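Local coordinates for protein HTPA Reductase (Selaginella moellendorffii, PDB 5U5I) that probably reduces 4-hydroxy-tetrahydrodipicolinate to tetrahydrodipicolinate with NADH or NADPH, a step of lysine biosynthesis through diaminopimelate, at residues 141-146 against 180-185; 156-161 against 216-221. All coordinates share one frame; numbering follows the deposited sequence.

Contact 1 of 2, residues 141-146 against 180-185; sequences IMAKQF and RKLGLD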
loop_
_atom_site.group_PDB
_atom_site.type_symbol
_atom_site.label_atom_id
_atom_site.label_comp_id
_atom_site.label_asym_id
_atom_site.label_seq_id
_atom_site.Cartn_x
_atom_site.Cartn_y
_atom_site.Cartn_z
ATOM N N ILE B 141 4.268 4.881 1.825
ATOM C CA ILE B 141 4.070 5.844 0.730
ATOM C C ILE B 141 2.673 6.471 0.775
ATOM O O ILE B 141 2.550 7.679 0.600
ATOM C CB ILE B 141 4.318 5.176 -0.645
ATOM C CG1 ILE B 141 5.828 5.035 -0.887
ATOM C CG2 ILE B 141 3.671 5.956 -1.798
ATOM C CD1 ILE B 141 6.191 3.976 -1.919
HETATM N N MSE B 142 1.650 5.640 0.999
HETATM C CA MSE B 142 0.258 6.081 1.082
HETATM C C MSE B 142 0.088 7.061 2.222
HETATM O O MSE B 142 -0.574 8.098 2.060
HETATM C CB MSE B 142 -0.675 4.877 1.276
HETATM C CG MSE B 142 -2.147 5.223 1.068
HETATM SE SE MSE B 142 -3.218 3.596 0.660
HETATM C CE MSE B 142 -3.116 2.704 2.410
ATOM N N ALA B 143 0.688 6.741 3.371
ATOM C CA ALA B 143 0.624 7.582 4.573
ATOM C C ALA B 143 1.390 8.905 4.479
ATOM O O ALA B 143 0.921 9.907 5.017
ATOM C CB ALA B 143 1.099 6.802 5.786
ATOM N N LYS B 144 2.558 8.900 3.833
ATOM C CA LYS B 144 3.308 10.131 3.550
ATOM C C LYS B 144 2.604 11.046 2.529
ATOM O O LYS B 144 2.561 12.253 2.711
ATOM C CB LYS B 144 4.712 9.811 3.018
ATOM N N GLN B 145 2.086 10.479 1.449
ATOM C CA GLN B 145 1.421 11.282 0.424
ATOM C C GLN B 145 0.068 11.796 0.894
ATOM O O GLN B 145 -0.267 12.944 0.637
ATOM C CB GLN B 145 1.213 10.485 -0.868
ATOM C CG GLN B 145 2.495 10.050 -1.544
ATOM C CD GLN B 145 3.331 11.204 -2.058
ATOM O OE1 GLN B 145 2.805 12.185 -2.584
ATOM N NE2 GLN B 145 4.649 11.083 -1.916
ATOM N N PHE B 146 -0.678 10.928 1.582
ATOM C CA PHE B 146 -2.093 11.110 1.839
ATOM C C PHE B 146 -2.417 10.930 3.321
ATOM O O PHE B 146 -3.194 10.050 3.683
ATOM C CB PHE B 146 -2.911 10.122 0.983
ATOM C CG PHE B 146 -2.468 10.037 -0.459
ATOM C CD1 PHE B 146 -2.317 11.186 -1.236
ATOM C CD2 PHE B 146 -2.227 8.804 -1.053
ATOM C CE1 PHE B 146 -1.914 11.099 -2.560
ATOM C CE2 PHE B 146 -1.815 8.715 -2.377
ATOM C CZ PHE B 146 -1.659 9.863 -3.133
ATOM N N ARG B 180 -1.552 4.392 11.270
ATOM C CA ARG B 180 -1.815 5.498 12.207
ATOM C C ARG B 180 -1.669 6.883 11.556
ATOM O O ARG B 180 -2.480 7.772 11.820
ATOM C CB ARG B 180 -0.962 5.393 13.494
ATOM C CG ARG B 180 -1.497 4.364 14.494
ATOM C CD ARG B 180 -0.858 4.447 15.876
ATOM N NE ARG B 180 0.497 3.920 15.840
ATOM C CZ ARG B 180 0.912 2.740 16.310
ATOM N NH1 ARG B 180 0.099 1.880 16.937
ATOM N NH2 ARG B 180 2.193 2.424 16.163
ATOM N N LYS B 181 -0.664 7.047 10.694
ATOM C CA LYS B 181 -0.510 8.283 9.902
ATOM C C LYS B 181 -1.630 8.475 8.874
ATOM O O LYS B 181 -1.934 9.607 8.489
ATOM C CB LYS B 181 0.838 8.315 9.174
ATOM C CG LYS B 181 2.046 8.618 10.043
ATOM C CD LYS B 181 3.313 8.212 9.300
ATOM C CE LYS B 181 4.549 8.813 9.919
ATOM N NZ LYS B 181 5.779 8.246 9.290
ATOM N N LEU B 182 -2.201 7.362 8.417
ATOM C CA LEU B 182 -3.411 7.355 7.586
ATOM C C LEU B 182 -4.723 7.651 8.330
ATOM O O LEU B 182 -5.781 7.676 7.700
ATOM C CB LEU B 182 -3.511 6.024 6.810
ATOM C CG LEU B 182 -2.479 5.917 5.678
ATOM C CD1 LEU B 182 -2.200 4.472 5.280
ATOM C CD2 LEU B 182 -2.919 6.736 4.465
ATOM N N GLY B 183 -4.658 7.869 9.647
ATOM C CA GLY B 183 -5.818 8.256 10.456
ATOM C C GLY B 183 -6.471 7.134 11.258
ATOM O O GLY B 183 -7.525 7.345 11.874
ATOM N N LEU B 184 -5.870 5.943 11.254
ATOM C CA LEU B 184 -6.402 4.833 12.033
ATOM C C LEU B 184 -5.953 4.977 13.488
ATOM O O LEU B 184 -4.826 5.386 13.756
ATOM C CB LEU B 184 -5.960 3.478 11.465
ATOM C CG LEU B 184 -6.668 2.934 10.221
ATOM C CD1 LEU B 184 -8.178 2.910 10.420
ATOM C CD2 LEU B 184 -6.308 3.702 8.960
ATOM N N ASP B 185 -6.861 4.668 14.412
ATOM C CA ASP B 185 -6.577 4.662 15.846
ATOM C C ASP B 185 -6.469 3.200 16.288
ATOM O O ASP B 185 -7.468 2.464 16.273
ATOM C CB ASP B 185 -7.686 5.382 16.623
ATOM C CG ASP B 185 -7.450 5.381 18.130
ATOM O OD1 ASP B 185 -6.270 5.398 18.550
ATOM O OD2 ASP B 185 -8.444 5.368 18.901
#
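Apolar packing between two helix C-termini makes this contact: the last turn of helix 130-145 meets the end of helix 170-181 in the C-terminal domain of a DapB-family reductase, and no hydrogen bond crosses between 141-146 and 180-185. Helix 170-181 finishes in a Schellman motif, with Gly-183 at positive phi (101°), and Leu-182 just ahead of it reaches over to the other helix. Leu-182 CG lies 3.7 Å from Ala-143 CB, and the small alanine lets the backbones come close, with CA of Ala-143 and CA of Leu-182 5.0 Å apart. Lys-181 adds its CB to the same methyl, while its extended chain runs on to a salt bridge with Glu-140. Met-142, a selenomethionine, crosses the leucine at about a right angle; the bend at chi3 (69°) turns Met-142 CE onto Leu-182 CD1, a tight 3.5 Å. Cutting Leu-182 back to an alanine would probably open a gap between the helix ends and cost the selenomethionine methyl its contact with CD1. Phe-146, where helical geometry ends, packs on Leu-272 of the second subunit, and the carbonyl O of Phe-146 sits 3.4 Å from Leu-182 CD2.

Contact 2 of 2, residues 156-161 against 216-221; sequences QVTESH and FHTYKI
Val-157 lays CG1 3.8 Å from CD2 of the Tyr-219 ring in a non-hydrogen-bonded pair of two antiparallel strands, the central pair of the four-stranded mixed sheet in the C-terminal domain. Six backbone hydrogen bonds join them, two at each of Gln-156/Lys-220, Thr-158/Thr-218 and Ser-160/Phe-216; the bond from Lys-220 N to Gln-156 O is nearly straight, at 175°. On the face shared by these pairs, the two threonines lie side by side, with Thr-158 CG2 3.6 Å from Thr-218 CB.

The face of Val-157 and Tyr-219 also carries Glu-159 beside His-217, and His-161 reaches in, His-161 CE1 lying 3.6 Å from His-217 CE1, with the imidazole planes at 85°. CG of Glu-159 stands anti to the backbone N (chi1 -178°), alongside His-217, and the bend at chi2 brings the carboxylate round to His-161. Farther out, Arg-195 forms a salt bridge with this carboxylate, Ser-169 OG is hydrogen-bonded to His-217 NE2, and the His-234 ring stacks on His-217; helix 170-181 packs against Val-157 and Tyr-219. The His-161 side chain is about 8 Å from the bound NAD. His-161 ND1 donates to Glu-159 OE1 at 2.8 Å, in the imidazole plane but from above the carboxylate plane.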
loop_
_atom_site.group_PDB
_atom_site.type_symbol
_atom_site.label_atom_id
_atom_site.label_comp_id
_atom_site.label_asym_id
_atom_site.label_seq_id
_atom_site.Cartn_x
_atom_site.Cartn_y
_atom_site.Cartn_z
ATOM N N GLN B 156 -8.557 -3.660 11.892
ATOM C CA GLN B 156 -8.285 -4.961 12.531
ATOM C C GLN B 156 -6.988 -5.526 11.934
ATOM O O GLN B 156 -6.830 -5.543 10.706
ATOM C CB GLN B 156 -9.412 -5.954 12.273
ATOM C CG GLN B 156 -10.764 -5.550 12.833
ATOM C CD GLN B 156 -11.915 -6.371 12.266
ATOM O OE1 GLN B 156 -12.974 -5.830 11.970
ATOM N NE2 GLN B 156 -11.714 -7.675 12.113
ATOM N N VAL B 157 -6.069 -5.981 12.793
ATOM C CA VAL B 157 -4.812 -6.614 12.353
ATOM C C VAL B 157 -4.682 -7.969 13.033
ATOM O O VAL B 157 -4.686 -8.058 14.262
ATOM C CB VAL B 157 -3.564 -5.769 12.686
ATOM C CG1 VAL B 157 -2.292 -6.459 12.186
ATOM C CG2 VAL B 157 -3.686 -4.371 12.102
ATOM N N THR B 158 -4.572 -9.018 12.227
ATOM C CA THR B 158 -4.376 -10.357 12.747
ATOM C C THR B 158 -3.132 -10.996 12.099
ATOM O O THR B 158 -2.835 -10.795 10.917
ATOM C CB THR B 158 -5.654 -11.227 12.646
ATOM O OG1 THR B 158 -5.357 -12.563 13.073
ATOM C CG2 THR B 158 -6.204 -11.286 11.238
ATOM N N GLU B 159 -2.407 -11.755 12.907
ATOM C CA GLU B 159 -1.046 -12.154 12.580
ATOM C C GLU B 159 -0.782 -13.572 13.109
ATOM O O GLU B 159 -1.156 -13.898 14.233
ATOM C CB GLU B 159 -0.113 -11.104 13.186
ATOM C CG GLU B 159 1.365 -11.279 12.948
ATOM C CD GLU B 159 2.063 -11.964 14.112
ATOM O OE1 GLU B 159 1.973 -13.201 14.217
ATOM O OE2 GLU B 159 2.700 -11.265 14.930
ATOM N N SER B 160 -0.149 -14.404 12.281
ATOM C CA SER B 160 0.156 -15.787 12.632
ATOM C C SER B 160 1.586 -16.184 12.252
ATOM O O SER B 160 1.981 -16.081 11.092
ATOM C CB SER B 160 -0.843 -16.745 11.982
ATOM O OG SER B 160 -0.552 -18.089 12.317
ATOM N N HIS B 161 2.330 -16.642 13.259
ATOM C CA HIS B 161 3.675 -17.184 13.118
ATOM C C HIS B 161 3.746 -18.489 13.938
ATOM O O HIS B 161 2.836 -18.806 14.720
ATOM C CB HIS B 161 4.723 -16.186 13.649
ATOM C CG HIS B 161 5.008 -15.035 12.732
ATOM N ND1 HIS B 161 4.155 -13.960 12.591
ATOM C CD2 HIS B 161 6.065 -14.783 11.923
ATOM C CE1 HIS B 161 4.662 -13.106 11.719
ATOM N NE2 HIS B 161 5.825 -13.578 11.302
ATOM N N PHE B 216 1.948 -15.189 8.444
ATOM C CA PHE B 216 0.689 -14.786 7.802
ATOM C C PHE B 216 0.155 -13.511 8.454
ATOM O O PHE B 216 0.098 -13.438 9.682
ATOM C CB PHE B 216 -0.354 -15.904 7.911
ATOM C CG PHE B 216 -0.179 -17.020 6.912
ATOM C CD1 PHE B 216 1.085 -17.552 6.611
ATOM C CD2 PHE B 216 -1.293 -17.591 6.305
ATOM C CE1 PHE B 216 1.224 -18.602 5.708
ATOM C CE2 PHE B 216 -1.159 -18.634 5.400
ATOM C CZ PHE B 216 0.101 -19.146 5.102
ATOM N N HIS B 217 -0.233 -12.532 7.630
ATOM C CA HIS B 217 -0.715 -11.221 8.080
ATOM C C HIS B 217 -1.972 -10.788 7.328
ATOM O O HIS B 217 -2.005 -10.851 6.096
ATOM C CB HIS B 217 0.333 -10.147 7.802
ATOM C CG HIS B 217 1.634 -10.359 8.514
ATOM N ND1 HIS B 217 2.583 -11.259 8.081
ATOM C CD2 HIS B 217 2.151 -9.759 9.609
ATOM C CE1 HIS B 217 3.631 -11.200 8.880
ATOM N NE2 HIS B 217 3.390 -10.307 9.822
ATOM N N THR B 218 -2.974 -10.310 8.068
ATOM C CA THR B 218 -4.206 -9.752 7.500
ATOM C C THR B 218 -4.477 -8.407 8.160
ATOM O O THR B 218 -4.536 -8.318 9.380
ATOM C CB THR B 218 -5.421 -10.674 7.747
ATOM O OG1 THR B 218 -5.217 -11.935 7.109
ATOM C CG2 THR B 218 -6.725 -10.060 7.213
ATOM N N TYR B 219 -4.628 -7.368 7.343
ATOM C CA TYR B 219 -5.024 -6.056 7.812
ATOM C C TYR B 219 -6.382 -5.740 7.174
ATOM O O TYR B 219 -6.506 -5.820 5.946
ATOM C CB TYR B 219 -4.002 -5.004 7.386
ATOM C CG TYR B 219 -2.555 -5.383 7.603
ATOM C CD1 TYR B 219 -1.882 -6.181 6.685
ATOM C CD2 TYR B 219 -1.851 -4.936 8.721
ATOM C CE1 TYR B 219 -0.555 -6.529 6.868
ATOM C CE2 TYR B 219 -0.509 -5.282 8.915
ATOM C CZ TYR B 219 0.130 -6.080 7.988
ATOM O OH TYR B 219 1.448 -6.432 8.161
ATOM N N LYS B 220 -7.384 -5.399 7.990
ATOM C CA LYS B 220 -8.721 -5.008 7.499
ATOM C C LYS B 220 -9.012 -3.557 7.867
ATOM O O LYS B 220 -8.918 -3.185 9.034
ATOM C CB LYS B 220 -9.808 -5.906 8.083
ATOM C CG LYS B 220 -9.639 -7.377 7.742
ATOM C CD LYS B 220 -10.738 -8.234 8.349
ATOM C CE LYS B 220 -10.409 -9.712 8.248
ATOM N NZ LYS B 220 -11.602 -10.539 8.573
ATOM N N ILE B 221 -9.351 -2.751 6.865
ATOM C CA ILE B 221 -9.676 -1.345 7.049
ATOM C C ILE B 221 -11.134 -1.137 6.582
ATOM O O ILE B 221 -11.467 -1.369 5.416
ATOM C CB ILE B 221 -8.691 -0.431 6.280
ATOM C CG1 ILE B 221 -7.254 -0.927 6.432
ATOM C CG2 ILE B 221 -8.783 1.007 6.777
ATOM C CD1 ILE B 221 -6.222 -0.048 5.758
#

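How the contacts relate
From the N terminus the chain passes the cofactor-binding Rossmann region and enters helix 130-145, whose end supplies the first half of contact 1. Strand 154-161 follows with the first half of contact 2, and then helix 170-181 brings the chain back to close contact 1 across 33 intervening residues. The chain then runs on through strand 192-194 to strand 214-222 and closes contact 2, whose segments have 54 residues between them. The segments therefore alternate and the two loops cross rather than nest. Contact 1 joins the helices to each other, contact 2 the central strands of the sheet. Their centres lie 18 Å apart, yet Leu-184 CD1 touches Ile-221 CG2 at 4.2 Å.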